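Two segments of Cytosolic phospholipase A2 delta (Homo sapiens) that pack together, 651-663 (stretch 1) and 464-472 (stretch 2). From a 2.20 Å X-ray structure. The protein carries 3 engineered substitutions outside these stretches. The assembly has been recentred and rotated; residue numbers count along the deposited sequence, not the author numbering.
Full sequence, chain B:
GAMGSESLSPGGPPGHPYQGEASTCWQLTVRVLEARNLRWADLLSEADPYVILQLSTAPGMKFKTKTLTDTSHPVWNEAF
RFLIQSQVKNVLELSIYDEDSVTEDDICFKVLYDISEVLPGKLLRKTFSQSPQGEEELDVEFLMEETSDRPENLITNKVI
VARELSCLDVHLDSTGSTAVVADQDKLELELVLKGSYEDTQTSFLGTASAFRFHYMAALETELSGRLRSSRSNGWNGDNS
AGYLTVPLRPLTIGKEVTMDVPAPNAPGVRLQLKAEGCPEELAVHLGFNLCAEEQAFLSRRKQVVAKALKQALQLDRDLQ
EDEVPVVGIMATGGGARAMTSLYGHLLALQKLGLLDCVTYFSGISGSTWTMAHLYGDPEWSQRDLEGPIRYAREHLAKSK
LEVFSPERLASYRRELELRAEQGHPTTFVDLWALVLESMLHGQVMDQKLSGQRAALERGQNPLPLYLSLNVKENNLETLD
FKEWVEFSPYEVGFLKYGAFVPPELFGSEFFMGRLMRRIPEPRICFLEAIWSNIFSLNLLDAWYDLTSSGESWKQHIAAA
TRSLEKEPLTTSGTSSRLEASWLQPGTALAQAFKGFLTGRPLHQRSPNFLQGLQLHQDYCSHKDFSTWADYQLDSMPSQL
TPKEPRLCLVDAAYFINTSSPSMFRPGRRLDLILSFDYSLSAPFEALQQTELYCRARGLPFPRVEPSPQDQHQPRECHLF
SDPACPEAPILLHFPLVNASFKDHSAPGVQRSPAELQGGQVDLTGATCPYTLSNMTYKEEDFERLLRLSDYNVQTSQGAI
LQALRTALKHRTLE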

# COMPACT_ATOMS: atom_id res chain seq x y z
N ASP B 651 6.80 -1.54 6.05
CA ASP B 651 8.09 -1.84 5.41
C ASP B 651 8.11 -3.30 4.95
O ASP B 651 7.71 -4.17 5.70
CB ASP B 651 9.17 -1.55 6.46
CG ASP B 651 10.58 -1.73 5.95
OD1 ASP B 651 10.80 -2.53 5.02
OD2 ASP B 651 11.49 -1.07 6.52
N ALA B 652 8.55 -3.57 3.71
CA ALA B 652 8.66 -4.96 3.20
C ALA B 652 9.54 -5.84 4.09
O ALA B 652 9.33 -7.06 4.16
CB ALA B 652 9.21 -4.97 1.78
N ALA B 653 10.51 -5.23 4.76
CA ALA B 653 11.39 -5.94 5.69
C ALA B 653 10.67 -6.65 6.85
O ALA B 653 11.27 -7.49 7.50
CB ALA B 653 12.45 -4.99 6.23
N TYR B 654 9.40 -6.32 7.11
CA TYR B 654 8.59 -7.08 8.09
C TYR B 654 8.25 -8.49 7.61
O TYR B 654 7.92 -9.36 8.43
CB TYR B 654 7.27 -6.37 8.40
CG TYR B 654 7.37 -5.20 9.35
CD1 TYR B 654 7.71 -3.95 8.88
CD2 TYR B 654 7.11 -5.35 10.70
CE1 TYR B 654 7.80 -2.86 9.74
CE2 TYR B 654 7.19 -4.27 11.57
CZ TYR B 654 7.54 -3.02 11.08
OH TYR B 654 7.63 -1.93 11.93
N PHE B 655 8.27 -8.70 6.30
CA PHE B 655 7.89 -9.99 5.71
C PHE B 655 8.99 -10.60 4.85
O PHE B 655 9.50 -11.66 5.18
CB PHE B 655 6.60 -9.84 4.91
CG PHE B 655 5.40 -9.59 5.77
CD1 PHE B 655 5.16 -8.32 6.28
CD2 PHE B 655 4.50 -10.61 6.09
CE1 PHE B 655 4.06 -8.06 7.08
CE2 PHE B 655 3.39 -10.36 6.89
CZ PHE B 655 3.18 -9.08 7.38
N ILE B 656 9.34 -9.94 3.74
CA ILE B 656 10.36 -10.47 2.81
C ILE B 656 11.26 -9.39 2.25
O ILE B 656 10.78 -8.40 1.69
CB ILE B 656 9.73 -11.16 1.58
CG1 ILE B 656 8.77 -12.28 2.00
CG2 ILE B 656 10.84 -11.72 0.69
CD1 ILE B 656 8.04 -12.96 0.85
N ASN B 657 12.57 -9.63 2.34
CA ASN B 657 13.58 -8.60 2.07
C ASN B 657 13.93 -8.47 0.59
O ASN B 657 15.10 -8.58 0.21
CB ASN B 657 14.83 -8.89 2.90
CG ASN B 657 15.82 -7.74 2.91
OD1 ASN B 657 15.45 -6.58 2.75
ND2 ASN B 657 17.09 -8.07 3.10
N THR B 658 12.91 -8.19 -0.23
CA THR B 658 13.08 -8.05 -1.67
C THR B 658 12.21 -6.93 -2.25
O THR B 658 11.11 -6.66 -1.76
CB THR B 658 12.72 -9.36 -2.41
OG1 THR B 658 13.04 -9.23 -3.79
CG2 THR B 658 11.23 -9.71 -2.26
N SER B 659 12.72 -6.29 -3.31
CA SER B 659 11.94 -5.31 -4.06
C SER B 659 11.47 -5.89 -5.40
O SER B 659 11.03 -5.15 -6.27
CB SER B 659 12.77 -4.03 -4.27
OG SER B 659 13.91 -4.26 -5.06
N SER B 660 11.50 -7.22 -5.51
CA SER B 660 11.24 -7.92 -6.77
C SER B 660 9.82 -7.84 -7.35
O SER B 660 9.66 -7.89 -8.57
CB SER B 660 11.64 -9.39 -6.63
OG SER B 660 10.88 -10.04 -5.63
N PRO B 661 8.79 -7.73 -6.50
CA PRO B 661 7.42 -7.69 -7.06
C PRO B 661 7.20 -6.64 -8.16
O PRO B 661 6.45 -6.88 -9.11
CB PRO B 661 6.55 -7.39 -5.84
CG PRO B 661 7.33 -7.94 -4.70
CD PRO B 661 8.77 -7.67 -5.02
N SER B 662 7.86 -5.49 -8.03
CA SER B 662 7.77 -4.44 -9.05
C SER B 662 8.41 -4.86 -10.38
O SER B 662 8.01 -4.36 -11.44
CB SER B 662 8.43 -3.15 -8.53
OG SER B 662 7.51 -2.41 -7.72
N MET B 663 9.38 -5.77 -10.33
CA MET B 663 9.99 -6.33 -11.54
C MET B 663 9.06 -7.30 -12.28
O MET B 663 9.37 -7.67 -13.41
CB MET B 663 11.33 -7.02 -11.21
CG MET B 663 12.41 -6.09 -10.67
SD MET B 663 12.75 -4.71 -11.77
CE MET B 663 14.00 -3.79 -10.88
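Stretch 2, residues 464-472: PLYLSLNVK

No direct hydrogen bond joins the two segments; the polar link between them is a single water, which accepts from Ala652 N (3.0 Å) and donates to Leu467 O (2.8 Å). The rest of the contact is packing of stretch 2 side chains against side chains and backbone of stretch 1, burying 504 Å² summed over both sides, between residues at least 183 positions apart in the chain. Stretch 2 is part of an extended strand that begins earlier in the chain and runs opposite in sense to stretch 1: Leu465 lies by Ser662, Leu467 by Ser659, and Leu469 and Val471 by Phe655. The CA atoms of Leu467 and Ser659 are 6.4 Å apart and those of Leu465 and Ser662 6.8 Å, a spacing filled by side chains. The alternation of the strand sends the CA-to-CB bonds of Leu465, Leu467, Leu469 and Val471 toward stretch 1, while that of Tyr466 points away and that of Ser468 sideways.

Leu467 is the most covered residue (102 Å²), with chi1 at -104° and chi2 at 9°, both between rotamer wells. Its CD1 comes to 3.0 Å from Ser662 OG, a tight contact of methyl with hydroxyl; its CD2 lies 3.2 Å from the backbone Ser659 O and 3.9 Å from Pro661 CD. Ser662 OG also stands 3.9 Å from Leu465 CB, and its hydrogen bonding is satisfied elsewhere in the structure.

Farther along the strand, Leu469, an m,t rotamer, places CD1 3.4 Å from Phe655 CD1 and 4.2 Å from Ala652 CA. Val471 CG2 meets the same aromatic ring at Phe655 CZ, 3.8 Å away, and both methyls approach it obliquely. Phe655 follows the 3-10 turn of 652-654, where Phe655 N donates to Ala652 O (2.9 Å) and Ala653 N to Asp651 OD1 (2.7 Å).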

# COMPACT_ATOMS: atom_id res chain seq x y z
N PRO B 464 12.19 4.89 -10.99
CA PRO B 464 12.33 4.38 -9.63
C PRO B 464 11.03 3.79 -9.09
O PRO B 464 9.96 4.38 -9.25
CB PRO B 464 12.71 5.63 -8.84
CG PRO B 464 12.02 6.73 -9.55
CD PRO B 464 11.92 6.33 -11.00
N LEU B 465 11.13 2.62 -8.47
CA LEU B 465 9.98 1.90 -7.93
C LEU B 465 10.21 1.59 -6.45
O LEU B 465 11.15 0.86 -6.09
CB LEU B 465 9.75 0.61 -8.73
CG LEU B 465 9.38 0.85 -10.20
CD1 LEU B 465 9.69 -0.36 -11.07
CD2 LEU B 465 7.91 1.24 -10.34
N TYR B 466 9.37 2.15 -5.59
CA TYR B 466 9.50 1.98 -4.15
C TYR B 466 8.35 1.09 -3.68
O TYR B 466 7.19 1.30 -4.09
CB TYR B 466 9.42 3.33 -3.43
CG TYR B 466 10.27 4.47 -3.99
CD1 TYR B 466 11.44 4.87 -3.34
CD2 TYR B 466 9.89 5.17 -5.13
CE1 TYR B 466 12.21 5.93 -3.81
CE2 TYR B 466 10.66 6.23 -5.61
CZ TYR B 466 11.81 6.60 -4.95
OH TYR B 466 12.59 7.66 -5.41
N LEU B 467 8.64 0.11 -2.82
CA LEU B 467 7.61 -0.86 -2.40
C LEU B 467 7.26 -0.81 -0.92
O LEU B 467 8.10 -0.50 -0.06
CB LEU B 467 8.03 -2.30 -2.75
CG LEU B 467 7.44 -3.08 -3.93
CD1 LEU B 467 6.56 -2.29 -4.87
CD2 LEU B 467 8.57 -3.75 -4.69
N SER B 468 5.99 -1.10 -0.64
CA SER B 468 5.50 -1.33 0.71
C SER B 468 4.41 -2.39 0.70
O SER B 468 3.86 -2.71 -0.34
CB SER B 468 4.92 -0.03 1.26
OG SER B 468 3.72 0.27 0.58
N LEU B 469 4.08 -2.92 1.88
CA LEU B 469 3.01 -3.91 2.04
C LEU B 469 1.84 -3.29 2.77
O LEU B 469 2.04 -2.64 3.79
CB LEU B 469 3.52 -5.10 2.86
CG LEU B 469 4.49 -6.08 2.17
CD1 LEU B 469 5.06 -7.10 3.15
CD2 LEU B 469 3.80 -6.79 1.01
N ASN B 470 0.63 -3.50 2.25
CA ASN B 470 -0.59 -3.20 2.99
C ASN B 470 -1.00 -4.40 3.81
O ASN B 470 -1.10 -5.52 3.31
CB ASN B 470 -1.75 -2.82 2.08
CG ASN B 470 -2.98 -2.38 2.87
OD1 ASN B 470 -2.89 -1.49 3.71
ND2 ASN B 470 -4.12 -2.99 2.60
N VAL B 471 -1.26 -4.15 5.09
CA VAL B 471 -1.50 -5.20 6.07
C VAL B 471 -2.84 -4.90 6.77
O VAL B 471 -3.33 -3.77 6.71
CB VAL B 471 -0.29 -5.21 7.03
CG1 VAL B 471 -0.67 -4.76 8.43
CG2 VAL B 471 0.38 -6.56 7.03
N LYS B 472 -3.46 -5.90 7.39
CA LYS B 472 -4.59 -5.64 8.31
C LYS B 472 -4.05 -5.25 9.68
O LYS B 472 -3.21 -5.97 10.23
CB LYS B 472 -5.52 -6.86 8.44
CG LYS B 472 -6.11 -7.33 7.11
CD LYS B 472 -7.47 -6.76 6.83
CE LYS B 472 -7.95 -7.15 5.44
NZ LYS B 472 -9.30 -6.59 5.11
O HOH W 1 9.66 -1.17 2.21